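Local coordinates for CRISPR-associated endonuclease Cas9 (Campylobacter jejuni subsp. jejuni serotype O:2, PDB 5X2G), which acts as an RNA-guided endonuclease of CRISPR immunity, whose RuvC-like domain cuts the noncomplementary target DNA strand and whose HNH domain cuts the complementary one, at residues His76-Glu81 with Lys226-Glu231; Phe112-Glu117 with Lys211-Lys216; Tyr165-Glu170 with Lys207-Leu212; Cys252-Asp257 with Leu400-Lys405. All coordinates share one frame; numbering follows the deposited sequence.

Interaction 1 of 4, residues His76-Glu81 with Lys226-Glu231; sequences HLIANE and KKFEEE. With nucleotides of chain B.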
# COMPACT_ATOMS: atom_id res chain seq x y z
N HIS A 76 -5.14 35.81 -3.14
CA HIS A 76 -5.30 36.58 -4.37
C HIS A 76 -6.65 37.29 -4.41
O HIS A 76 -6.74 38.45 -4.82
CB HIS A 76 -5.14 35.68 -5.60
CG HIS A 76 -3.71 35.41 -5.97
ND1 HIS A 76 -2.83 36.41 -6.32
CD2 HIS A 76 -3.02 34.25 -6.07
CE1 HIS A 76 -1.65 35.89 -6.60
NE2 HIS A 76 -1.74 34.58 -6.46
N LEU A 77 -7.71 36.60 -3.98
CA LEU A 77 -9.04 37.20 -4.02
C LEU A 77 -9.14 38.41 -3.11
O LEU A 77 -9.74 39.43 -3.48
CB LEU A 77 -10.10 36.16 -3.64
CG LEU A 77 -10.35 34.98 -4.58
CD1 LEU A 77 -11.50 34.12 -4.06
CD2 LEU A 77 -10.64 35.47 -6.00
N ILE A 78 -8.55 38.34 -1.91
CA ILE A 78 -8.64 39.48 -1.01
C ILE A 78 -7.67 40.58 -1.42
O ILE A 78 -7.93 41.77 -1.18
CB ILE A 78 -8.43 39.05 0.46
CG1 ILE A 78 -6.95 38.83 0.76
CG2 ILE A 78 -9.24 37.81 0.78
CD1 ILE A 78 -6.31 39.95 1.57
N ALA A 79 -6.55 40.23 -2.05
CA ALA A 79 -5.60 41.25 -2.50
C ALA A 79 -6.17 42.07 -3.65
O ALA A 79 -5.84 43.25 -3.78
CB ALA A 79 -4.28 40.60 -2.90
N ASN A 80 -7.02 41.47 -4.48
CA ASN A 80 -7.66 42.22 -5.56
C ASN A 80 -8.88 42.98 -5.06
O ASN A 80 -9.08 44.14 -5.42
CB ASN A 80 -8.05 41.27 -6.70
CG ASN A 80 -6.89 40.45 -7.21
OD1 ASN A 80 -5.73 40.84 -7.07
ND2 ASN A 80 -7.19 39.30 -7.80
N GLU A 81 -9.71 42.34 -4.24
CA GLU A 81 -10.93 42.97 -3.76
C GLU A 81 -10.63 44.10 -2.78
O GLU A 81 -11.11 45.23 -2.95
CB GLU A 81 -11.84 41.93 -3.12
CG GLU A 81 -13.13 42.49 -2.54
CD GLU A 81 -14.17 42.80 -3.60
OE1 GLU A 81 -14.01 42.34 -4.75
OE2 GLU A 81 -15.15 43.50 -3.28
N LYS A 226 -19.71 41.91 -6.86
CA LYS A 226 -20.84 41.01 -7.08
C LYS A 226 -20.44 39.56 -6.89
O LYS A 226 -21.23 38.76 -6.35
CB LYS A 226 -21.41 41.23 -8.49
N LYS A 227 -19.23 39.19 -7.29
CA LYS A 227 -18.81 37.79 -7.31
C LYS A 227 -17.76 37.47 -6.25
O LYS A 227 -17.23 36.36 -6.24
CB LYS A 227 -18.27 37.43 -8.70
N PHE A 228 -17.45 38.41 -5.35
CA PHE A 228 -16.41 38.17 -4.36
C PHE A 228 -16.85 37.12 -3.34
O PHE A 228 -16.13 36.16 -3.08
CB PHE A 228 -16.03 39.47 -3.66
CG PHE A 228 -15.09 39.29 -2.51
CD1 PHE A 228 -13.75 39.00 -2.73
CD2 PHE A 228 -15.53 39.40 -1.20
CE1 PHE A 228 -12.88 38.83 -1.68
CE2 PHE A 228 -14.66 39.23 -0.14
CZ PHE A 228 -13.33 38.95 -0.38
N GLU A 229 -18.03 37.31 -2.74
CA GLU A 229 -18.51 36.33 -1.77
C GLU A 229 -18.71 34.96 -2.42
O GLU A 229 -18.39 33.93 -1.82
CB GLU A 229 -19.81 36.80 -1.12
CG GLU A 229 -20.38 35.79 -0.13
CD GLU A 229 -21.53 36.34 0.69
OE1 GLU A 229 -22.27 35.54 1.29
OE2 GLU A 229 -21.68 37.58 0.74
N GLU A 230 -19.22 34.94 -3.65
CA GLU A 230 -19.40 33.67 -4.35
C GLU A 230 -18.07 32.95 -4.55
O GLU A 230 -17.98 31.73 -4.35
CB GLU A 230 -20.09 33.91 -5.70
N GLU A 231 -17.03 33.68 -4.93
CA GLU A 231 -15.74 33.05 -5.18
C GLU A 231 -15.05 32.65 -3.88
O GLU A 231 -14.45 31.58 -3.80
CB GLU A 231 -14.84 33.98 -6.00
CG GLU A 231 -15.21 34.04 -7.47
CD GLU A 231 -14.22 34.84 -8.29
OE1 GLU A 231 -13.51 35.69 -7.71
OE2 GLU A 231 -14.14 34.61 -9.52
P A B 63 -0.80 30.81 -6.97
OP1 A B 63 -0.21 32.17 -6.97
OP2 A B 63 -0.20 29.75 -6.11
O5' A B 63 -2.35 30.92 -6.59
C5' A B 63 -3.17 29.75 -6.55
C4' A B 63 -4.41 29.91 -7.41
O4' A B 63 -4.94 31.24 -7.22
C3' A B 63 -4.21 29.78 -8.91
O3' A B 63 -4.25 28.45 -9.42
C2' A B 63 -5.34 30.63 -9.48
O2' A B 63 -6.56 29.89 -9.47
C1' A B 63 -5.46 31.73 -8.44
N9 A B 63 -4.71 32.94 -8.82
C8 A B 63 -3.38 33.05 -9.16
N7 A B 63 -3.01 34.28 -9.44
C5 A B 63 -4.17 35.02 -9.27
C6 A B 63 -4.45 36.39 -9.41
N6 A B 63 -3.53 37.30 -9.77
N1 A B 63 -5.71 36.81 -9.16
C2 A B 63 -6.63 35.90 -8.80
N3 A B 63 -6.49 34.59 -8.63
C4 A B 63 -5.22 34.21 -8.88
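Glu81 and Leu77, in the last turns of helix 52-81, the arginine-rich bridge helix of Cas9, pack on Phe228 in the first turn of helix 228-236, while His76 and Asn80 of the same turns hold a nucleotide of RNA chain B. Glu81 bends at chi2 (77°) and so brings its CG over one face of the Phe228 ring, 3.7 Å from the centroid, with the carboxylate stacked 24° from the ring plane. Leu77 O meets the ring edge at Phe228 CE1, 3.7 Å away, and Ile78 approaches the ring obliquely. One turn further along helix 228-236, Leu77 CD2 lies 3.3 Å from Glu231 OE1. The His76 ring lies flat over the adenine of A63 of chain B, with A63 N7 over its centre. At the ring edge His76 NE2 donates to A63 OP1 (2.9 Å, 155°), and Asn80 ND2 reaches A63 N1 at 3.2 Å. Tyr86 also stacks on His76. Base and phosphate of A63 are thus gripped together, and its N1 is used as an acceptor. A carboxylate over a ring face is probably unfavourable, so Glu81 is likely held by its CH-pi touch and a hydrogen bond from Ser225 N.

Interaction 2 of 4, residues Phe112-Glu117 with Lys211-Lys216; sequences FRALNE and KLIFKK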
# COMPACT_ATOMS: atom_id res chain seq x y z
N PHE A 112 -15.84 37.21 16.42
CA PHE A 112 -16.93 37.61 17.31
C PHE A 112 -17.35 39.05 17.06
O PHE A 112 -18.54 39.37 17.15
CB PHE A 112 -16.52 37.41 18.77
CG PHE A 112 -17.53 37.94 19.75
CD1 PHE A 112 -18.78 37.36 19.87
CD2 PHE A 112 -17.22 39.03 20.55
CE1 PHE A 112 -19.70 37.85 20.78
CE2 PHE A 112 -18.14 39.53 21.46
CZ PHE A 112 -19.39 38.94 21.57
N ARG A 113 -16.39 39.94 16.76
CA ARG A 113 -16.74 41.31 16.41
C ARG A 113 -17.58 41.37 15.15
O ARG A 113 -18.44 42.26 15.02
CB ARG A 113 -15.47 42.15 16.21
CG ARG A 113 -14.66 42.43 17.45
CD ARG A 113 -13.49 43.33 17.09
NE ARG A 113 -12.52 43.47 18.17
CZ ARG A 113 -11.34 44.06 18.04
NH1 ARG A 113 -10.98 44.57 16.87
NH2 ARG A 113 -10.52 44.14 19.07
N ALA A 114 -17.36 40.46 14.20
CA ALA A 114 -18.04 40.50 12.92
C ALA A 114 -19.55 40.41 13.05
O ALA A 114 -20.27 40.78 12.12
CB ALA A 114 -17.53 39.37 12.02
N LEU A 115 -20.05 39.94 14.19
CA LEU A 115 -21.49 39.82 14.42
C LEU A 115 -22.09 41.07 15.05
O LEU A 115 -23.31 41.12 15.26
CB LEU A 115 -21.78 38.61 15.32
CG LEU A 115 -20.96 37.35 15.06
CD1 LEU A 115 -21.38 36.23 16.01
CD2 LEU A 115 -21.08 36.90 13.62
N ASN A 116 -21.27 42.08 15.36
CA ASN A 116 -21.76 43.22 16.12
C ASN A 116 -21.35 44.56 15.52
O ASN A 116 -22.11 45.53 15.59
CB ASN A 116 -21.25 43.12 17.57
CG ASN A 116 -21.65 41.83 18.24
OD1 ASN A 116 -22.78 41.36 18.10
ND2 ASN A 116 -20.72 41.23 18.97
N GLU A 117 -20.17 44.62 14.90
CA GLU A 117 -19.67 45.87 14.36
C GLU A 117 -18.94 45.61 13.05
O GLU A 117 -18.66 44.46 12.68
CB GLU A 117 -18.75 46.59 15.36
CG GLU A 117 -17.44 45.86 15.64
CD GLU A 117 -16.66 46.52 16.77
OE1 GLU A 117 -16.65 45.97 17.89
OE2 GLU A 117 -16.05 47.58 16.53
N LYS A 211 -20.71 32.61 5.82
CA LYS A 211 -21.87 33.22 5.18
C LYS A 211 -22.57 34.19 6.12
O LYS A 211 -23.00 35.27 5.70
CB LYS A 211 -22.84 32.13 4.71
CG LYS A 211 -22.72 31.80 3.24
CD LYS A 211 -22.85 30.31 2.96
CE LYS A 211 -24.24 29.80 3.28
NZ LYS A 211 -24.43 28.41 2.78
N LEU A 212 -22.68 33.83 7.40
CA LEU A 212 -23.27 34.74 8.38
C LEU A 212 -22.42 35.99 8.56
O LEU A 212 -22.95 37.09 8.72
CB LEU A 212 -23.47 34.01 9.70
CG LEU A 212 -24.42 34.60 10.76
CD1 LEU A 212 -25.03 33.49 11.59
CD2 LEU A 212 -23.69 35.58 11.65
N ILE A 213 -21.09 35.84 8.53
CA ILE A 213 -20.21 36.99 8.67
C ILE A 213 -20.37 37.94 7.49
O ILE A 213 -20.40 39.16 7.65
CB ILE A 213 -18.75 36.54 8.85
CG1 ILE A 213 -18.54 35.96 10.25
CG2 ILE A 213 -17.79 37.69 8.60
CD1 ILE A 213 -17.14 35.44 10.49
N PHE A 214 -20.47 37.39 6.28
CA PHE A 214 -20.68 38.22 5.10
C PHE A 214 -21.99 38.99 5.19
O PHE A 214 -22.03 40.20 4.93
CB PHE A 214 -20.66 37.36 3.83
CG PHE A 214 -19.32 37.29 3.17
CD1 PHE A 214 -18.78 38.40 2.54
CD2 PHE A 214 -18.60 36.10 3.15
CE1 PHE A 214 -17.55 38.34 1.93
CE2 PHE A 214 -17.37 36.03 2.54
CZ PHE A 214 -16.84 37.15 1.92
N LYS A 215 -23.07 38.31 5.57
CA LYS A 215 -24.38 38.95 5.67
C LYS A 215 -24.36 40.06 6.71
O LYS A 215 -24.79 41.19 6.44
CB LYS A 215 -25.44 37.91 6.01
CG LYS A 215 -26.72 38.48 6.58
CD LYS A 215 -27.61 37.38 7.14
CE LYS A 215 -28.81 37.94 7.88
NZ LYS A 215 -29.62 36.86 8.50
N LYS A 216 -23.87 39.77 7.92
CA LYS A 216 -23.85 40.78 8.97
C LYS A 216 -22.88 41.91 8.65
O LYS A 216 -23.11 43.05 9.06
CB LYS A 216 -23.50 40.14 10.31
CG LYS A 216 -24.43 39.01 10.72
CD LYS A 216 -24.87 39.13 12.17
CE LYS A 216 -25.79 40.32 12.38
NZ LYS A 216 -26.34 40.36 13.76
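Leu115 and Leu212 supply the closest apolar touch: their side chains cross at about a right angle, methyl against methyl, with Leu115 CD2 3.5 Å from Leu212 CD2. The same Leu115 CD2 lies 4.3 Å from Ile213 CG1. Ala114 presents its single methyl to both branches of Ile213, CB to CG2 at 3.8 Å and CB to CG1 at 4.0 Å. Ile213 can straddle that methyl because its CG2 stands anti to the backbone N while CG1 lies beside it (chi1 -74°). These contacts set the chain at 114-115, close after helix 107-113, against helix 203-219, within the helical recognition lobe of Cas9. Leu115 also packs on Gln166 and Ser167, and Ile213 on Phe124 and Val127 of helix 121-133. Polar contact across the interface comes from Lys216, whose chain bends at chi2 and chi3 (69°) and curls alongside Leu115, CD 4.4 Å from Leu115 CB, before NZ gives a weak hydrogen bond to Leu115 O at 3.5 Å. The Lys216 CB stays near Ala114 O. Backbone bonds shape the turn: Arg113 O accepts from both Asn116 N and Glu117 N, each at 2.9 Å.

Interaction 3 of 4, residues Tyr165-Glu170 with Lys207-Leu212; sequences YQSVGE and KDELKL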
# COMPACT_ATOMS: atom_id res chain seq x y z
N TYR A 165 -25.27 29.70 20.31
CA TYR A 165 -24.40 30.75 19.80
C TYR A 165 -24.74 31.03 18.35
O TYR A 165 -25.41 30.23 17.68
CB TYR A 165 -22.92 30.37 19.94
CG TYR A 165 -22.47 30.12 21.36
CD1 TYR A 165 -22.55 28.85 21.92
CD2 TYR A 165 -21.98 31.16 22.14
CE1 TYR A 165 -22.14 28.62 23.23
CE2 TYR A 165 -21.57 30.94 23.45
CZ TYR A 165 -21.66 29.67 23.98
OH TYR A 165 -21.25 29.45 25.28
N GLN A 166 -24.28 32.18 17.86
CA GLN A 166 -24.56 32.58 16.49
C GLN A 166 -23.62 31.91 15.49
O GLN A 166 -24.02 31.67 14.34
CB GLN A 166 -24.45 34.09 16.33
CG GLN A 166 -25.49 34.89 17.09
CD GLN A 166 -25.57 36.32 16.62
OE1 GLN A 166 -26.08 36.61 15.53
NE2 GLN A 166 -25.04 37.24 17.42
N SER A 167 -22.39 31.60 15.90
CA SER A 167 -21.41 31.04 14.98
C SER A 167 -20.40 30.23 15.77
O SER A 167 -20.30 30.33 16.99
CB SER A 167 -20.71 32.13 14.17
OG SER A 167 -19.93 32.96 15.02
N VAL A 168 -19.63 29.42 15.04
CA VAL A 168 -18.53 28.67 15.64
C VAL A 168 -17.54 29.63 16.31
O VAL A 168 -17.01 29.34 17.39
CB VAL A 168 -17.84 27.79 14.58
CG1 VAL A 168 -16.56 27.19 15.14
CG2 VAL A 168 -18.78 26.70 14.09
N GLY A 169 -17.31 30.79 15.69
CA GLY A 169 -16.35 31.73 16.24
C GLY A 169 -16.75 32.23 17.62
O GLY A 169 -15.94 32.23 18.55
N GLU A 170 -18.00 32.67 17.76
CA GLU A 170 -18.47 33.12 19.07
C GLU A 170 -18.40 31.99 20.09
O GLU A 170 -18.09 32.23 21.27
CB GLU A 170 -19.90 33.65 18.97
CG GLU A 170 -20.49 34.11 20.30
CD GLU A 170 -21.91 34.63 20.17
OE1 GLU A 170 -22.58 34.30 19.18
OE2 GLU A 170 -22.35 35.37 21.08
N LYS A 207 -18.89 26.93 7.20
CA LYS A 207 -19.43 27.61 6.03
C LYS A 207 -20.57 28.54 6.42
O LYS A 207 -20.66 29.66 5.91
CB LYS A 207 -19.89 26.60 4.98
CG LYS A 207 -20.61 27.22 3.79
CD LYS A 207 -21.24 26.17 2.90
CE LYS A 207 -20.25 25.65 1.87
NZ LYS A 207 -19.95 26.67 0.83
N ASP A 208 -21.44 28.08 7.33
CA ASP A 208 -22.52 28.94 7.81
C ASP A 208 -21.98 30.19 8.49
O ASP A 208 -22.53 31.28 8.31
CB ASP A 208 -23.42 28.16 8.77
CG ASP A 208 -24.15 27.01 8.10
OD1 ASP A 208 -24.34 27.07 6.86
OD2 ASP A 208 -24.53 26.05 8.80
N GLU A 209 -20.90 30.05 9.26
CA GLU A 209 -20.34 31.22 9.94
C GLU A 209 -19.82 32.24 8.94
O GLU A 209 -20.08 33.44 9.07
CB GLU A 209 -19.22 30.80 10.90
CG GLU A 209 -18.46 32.00 11.45
CD GLU A 209 -17.40 31.62 12.47
OE1 GLU A 209 -16.63 32.51 12.88
OE2 GLU A 209 -17.34 30.44 12.86
N LEU A 210 -19.08 31.78 7.93
CA LEU A 210 -18.54 32.71 6.94
C LEU A 210 -19.65 33.37 6.14
O LEU A 210 -19.58 34.56 5.83
CB LEU A 210 -17.57 31.98 6.01
CG LEU A 210 -16.81 32.85 5.01
CD1 LEU A 210 -16.17 34.04 5.71
CD2 LEU A 210 -15.76 32.03 4.28
N LYS A 211 -20.71 32.61 5.82
CA LYS A 211 -21.87 33.22 5.18
C LYS A 211 -22.57 34.19 6.12
O LYS A 211 -23.00 35.27 5.70
CB LYS A 211 -22.84 32.13 4.71
CG LYS A 211 -22.72 31.80 3.24
CD LYS A 211 -22.85 30.31 2.96
CE LYS A 211 -24.24 29.80 3.28
NZ LYS A 211 -24.43 28.41 2.78
N LEU A 212 -22.68 33.83 7.40
CA LEU A 212 -23.27 34.74 8.38
C LEU A 212 -22.42 35.99 8.56
O LEU A 212 -22.95 37.09 8.72
CB LEU A 212 -23.47 34.01 9.70
CG LEU A 212 -24.42 34.60 10.76
CD1 LEU A 212 -25.03 33.49 11.59
CD2 LEU A 212 -23.69 35.58 11.65
O HOH W 1 -18.56 34.55 13.76
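The flat carboxylate of Glu209 has the 167-169 turn over one face: Ser167 CB stands above its CD, and Gly169 N lies above the plane on that same side, tilted toward OE2. Val168 comes in beside OE2, its CB 3.2 Å from that oxygen, the two side chains crossing at about a right angle. A second flat pair lies within the 165-170 segment, where the carboxylate carbon of Glu170 meets the Tyr165 ring at its edge, in plane. The motif is the N terminus of helix 168-175, with Ser167 as N-cap, set against the middle of helix 203-219 in the helical recognition lobe. Gly169 N gives a weak, bent hydrogen bond to Glu209 OE2 (2.9 Å, 129°). Glu209 reaches this point because CG stands anti to its backbone N (chi1 171°) and the rest of the chain is extended. Its OE1 forms a salt bridge with Arg111 and also takes a water proton at 2.9 Å; the link from that water to Ser167 OG is too short to be trusted. The buried carboxylate is therefore met by an arginine as well as by a helix start, whose partial positive charge would probably add to its stabilisation. The capping bond is weak though nearly straight, Glu170 N to Ser167 OG at 3.4 Å and 173°. Glu170 in turn accepts from Gln166 N with OE1, at 3.0 Å. At the outer end of the contact, Leu212 CD1 touches the backbone oxygen Gln166 O at 3.4 Å.

Interaction 4 of 4, residues Cys252-Asp257 with Leu400-Lys405; sequences CSFFTD and LNISFK. With nucleotides of chain B.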
# COMPACT_ATOMS: atom_id res chain seq x y z
N CYS A 252 -13.86 -9.00 -17.93
CA CYS A 252 -14.76 -10.13 -18.05
C CYS A 252 -13.98 -11.43 -18.09
O CYS A 252 -12.91 -11.51 -18.70
CB CYS A 252 -15.62 -9.98 -19.31
SG CYS A 252 -16.77 -11.33 -19.64
N SER A 253 -14.51 -12.46 -17.43
CA SER A 253 -13.87 -13.77 -17.44
C SER A 253 -14.06 -14.52 -18.75
O SER A 253 -13.37 -15.52 -18.98
CB SER A 253 -14.39 -14.61 -16.27
OG SER A 253 -15.81 -14.62 -16.22
N PHE A 254 -14.97 -14.08 -19.61
CA PHE A 254 -15.14 -14.63 -20.95
C PHE A 254 -14.39 -13.82 -22.01
O PHE A 254 -13.59 -14.38 -22.77
CB PHE A 254 -16.62 -14.70 -21.33
CG PHE A 254 -17.38 -15.78 -20.62
CD1 PHE A 254 -17.05 -17.11 -20.80
CD2 PHE A 254 -18.46 -15.46 -19.80
CE1 PHE A 254 -17.76 -18.11 -20.16
CE2 PHE A 254 -19.17 -16.45 -19.16
CZ PHE A 254 -18.82 -17.78 -19.34
N PHE A 255 -14.65 -12.52 -22.07
CA PHE A 255 -14.00 -11.62 -23.02
C PHE A 255 -13.06 -10.72 -22.21
O PHE A 255 -13.45 -9.66 -21.72
CB PHE A 255 -15.04 -10.81 -23.79
CG PHE A 255 -16.13 -11.65 -24.40
CD1 PHE A 255 -15.84 -12.58 -25.38
CD2 PHE A 255 -17.45 -11.50 -23.99
CE1 PHE A 255 -16.85 -13.35 -25.94
CE2 PHE A 255 -18.46 -12.27 -24.55
CZ PHE A 255 -18.15 -13.20 -25.53
N THR A 256 -11.81 -11.16 -22.09
CA THR A 256 -10.84 -10.48 -21.24
C THR A 256 -10.51 -9.07 -21.72
O THR A 256 -9.92 -8.29 -20.96
CB THR A 256 -9.56 -11.30 -21.14
OG1 THR A 256 -9.04 -11.55 -22.45
CG2 THR A 256 -9.84 -12.63 -20.45
N ASP A 257 -10.87 -8.72 -22.96
CA ASP A 257 -10.70 -7.36 -23.45
C ASP A 257 -11.84 -6.44 -23.04
O ASP A 257 -11.79 -5.25 -23.34
CB ASP A 257 -10.57 -7.37 -24.98
CG ASP A 257 -9.38 -8.18 -25.45
OD1 ASP A 257 -8.36 -8.23 -24.73
OD2 ASP A 257 -9.46 -8.77 -26.55
N LEU A 400 -20.38 -6.91 -11.70
CA LEU A 400 -20.42 -8.36 -11.87
C LEU A 400 -19.04 -8.86 -12.30
O LEU A 400 -18.07 -8.11 -12.37
CB LEU A 400 -21.49 -8.76 -12.89
CG LEU A 400 -22.94 -8.45 -12.54
CD1 LEU A 400 -23.88 -9.03 -13.58
CD2 LEU A 400 -23.29 -8.97 -11.15
N ASN A 401 -18.95 -10.15 -12.60
CA ASN A 401 -17.71 -10.74 -13.08
C ASN A 401 -17.72 -11.00 -14.58
O ASN A 401 -16.74 -11.53 -15.11
CB ASN A 401 -17.41 -12.03 -12.32
CG ASN A 401 -16.85 -11.77 -10.92
OD1 ASN A 401 -15.93 -10.97 -10.75
ND2 ASN A 401 -17.41 -12.45 -9.92
N ILE A 402 -18.80 -10.65 -15.28
CA ILE A 402 -18.87 -10.74 -16.73
C ILE A 402 -19.28 -9.38 -17.28
O ILE A 402 -19.75 -8.50 -16.56
CB ILE A 402 -19.83 -11.85 -17.21
CG1 ILE A 402 -21.23 -11.63 -16.65
CG2 ILE A 402 -19.30 -13.22 -16.82
CD1 ILE A 402 -22.17 -12.78 -16.92
N SER A 403 -19.10 -9.22 -18.59
CA SER A 403 -19.24 -7.93 -19.25
C SER A 403 -20.63 -7.74 -19.84
O SER A 403 -21.47 -8.65 -19.84
CB SER A 403 -18.19 -7.78 -20.34
OG SER A 403 -18.29 -8.84 -21.28
N PHE A 404 -20.87 -6.54 -20.37
CA PHE A 404 -22.08 -6.29 -21.14
C PHE A 404 -22.13 -7.19 -22.37
O PHE A 404 -23.19 -7.74 -22.70
CB PHE A 404 -22.14 -4.82 -21.57
CG PHE A 404 -22.68 -3.90 -20.52
CD1 PHE A 404 -23.58 -4.36 -19.57
CD2 PHE A 404 -22.29 -2.57 -20.48
CE1 PHE A 404 -24.08 -3.50 -18.60
CE2 PHE A 404 -22.78 -1.71 -19.51
CZ PHE A 404 -23.68 -2.18 -18.57
N LYS A 405 -21.00 -7.35 -23.06
CA LYS A 405 -20.96 -8.18 -24.25
C LYS A 405 -21.41 -9.60 -23.95
O LYS A 405 -22.11 -10.23 -24.75
CB LYS A 405 -19.55 -8.17 -24.85
CG LYS A 405 -19.42 -9.00 -26.12
CD LYS A 405 -17.97 -9.05 -26.59
CE LYS A 405 -17.83 -9.93 -27.82
NZ LYS A 405 -16.41 -10.10 -28.23
P A B 5 -20.93 -13.37 -11.09
OP1 A B 5 -20.91 -11.94 -11.49
OP2 A B 5 -19.80 -13.92 -10.30
O5' A B 5 -22.26 -13.62 -10.24
C5' A B 5 -23.54 -13.38 -10.81
C4' A B 5 -24.64 -13.87 -9.91
O4' A B 5 -24.54 -15.31 -9.73
C3' A B 5 -24.63 -13.32 -8.50
O3' A B 5 -25.13 -12.01 -8.41
C2' A B 5 -25.45 -14.36 -7.75
O2' A B 5 -26.83 -14.21 -8.03
C1' A B 5 -24.97 -15.65 -8.42
N9 A B 5 -23.84 -16.25 -7.68
C8 A B 5 -22.52 -16.31 -8.04
N7 A B 5 -21.76 -16.91 -7.15
C5 A B 5 -22.65 -17.25 -6.13
C6 A B 5 -22.48 -17.91 -4.90
N6 A B 5 -21.31 -18.36 -4.46
N1 A B 5 -23.58 -18.10 -4.14
C2 A B 5 -24.76 -17.65 -4.58
N3 A B 5 -25.04 -17.02 -5.71
C4 A B 5 -23.93 -16.85 -6.45
P A B 4 -16.72 -16.62 -12.91
OP1 A B 4 -16.30 -15.33 -13.49
OP2 A B 4 -16.17 -17.05 -11.59
O5' A B 4 -18.31 -16.61 -12.78
C5' A B 4 -19.11 -16.24 -13.89
C4' A B 4 -20.58 -16.36 -13.58
O4' A B 4 -20.94 -17.75 -13.36
C3' A B 4 -21.05 -15.68 -12.31
O3' A B 4 -21.15 -14.27 -12.40
C2' A B 4 -22.37 -16.39 -12.06
O2' A B 4 -23.35 -15.96 -12.99
C1' A B 4 -21.98 -17.82 -12.40
N9 A B 4 -21.47 -18.50 -11.20
C8 A B 4 -20.17 -18.68 -10.79
N7 A B 4 -20.06 -19.30 -9.64
C5 A B 4 -21.38 -19.53 -9.25
C6 A B 4 -21.94 -20.14 -8.12
N6 A B 4 -21.23 -20.67 -7.13
N1 A B 4 -23.29 -20.20 -8.05
C2 A B 4 -24.01 -19.68 -9.05
N3 A B 4 -23.60 -19.07 -10.16
C4 A B 4 -22.25 -19.03 -10.20
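Cys252 and Ser403 meet in the tight part of the contact, where the loop before helix 266-287 presses on the start of helix 404-415, N-capped by Ser403. The Cys252 CB is 3.5 Å from Ser403 CB, and its SG lies against the backbone at Ile402 CA. That sulfur stands anti to its own backbone N (chi1 178°) and so also faces back into its loop, where it accepts from both Phe254 N (3.3 Å) and Phe255 N, the latter bond nearly straight at 172°. Ile402 CG2 reaches Phe254 CD2 at 3.8 Å, the two side chains lying side by side and pointing the same way; Ile402 also packs on Phe271 of helix 266-287. Phe255 is sandwiched: Phe254 CB lies over one ring face, Lys405 over the opposite one, and Ser403 OG is in plane at the edge. The Lys405 end is the solvent side: exposed, yet its extended chain still crosses the ring, with CD in a CH-pi contact and NZ in a cation-pi contact 4.1 Å from the Phe255 centroid. On the RNA side the segments are joined by a weak hydrogen bond, Ser253 N to Asn401 O at 3.3 Å. Beside it, Asn401 holds the A5 phosphate of chain B with two donors, backbone N on OP1 and ND2 on OP2 (2.8 Å), while Ser253 OG donates to OP1 of A4 of chain B at 2.9 Å. Neutral donors from both segments thus grip successive phosphates and no base, consistent with binding independent of sequence.

How the interactions relate
From the N terminus, interactions 1, 2 and 3 open in turn at 76-81, 112-117 and 165-170. Interactions 2 and 3 open separately but end on the same stretch of helix 203-219, where they share Lys211 and Leu212, and both lie within the span from 76-81 to 226-231 that interaction 1 closes. They also touch through Leu115 against Gln166 and Ser167. Phe214 packs on Phe228 and so joins interaction 2 to interaction 1, tying this helical cluster to the end of helix 52-81. Interaction 4 comes in series afterwards, closing a separate loop from 252-257 to 400-405, its centre about 51 Å from that of interaction 1.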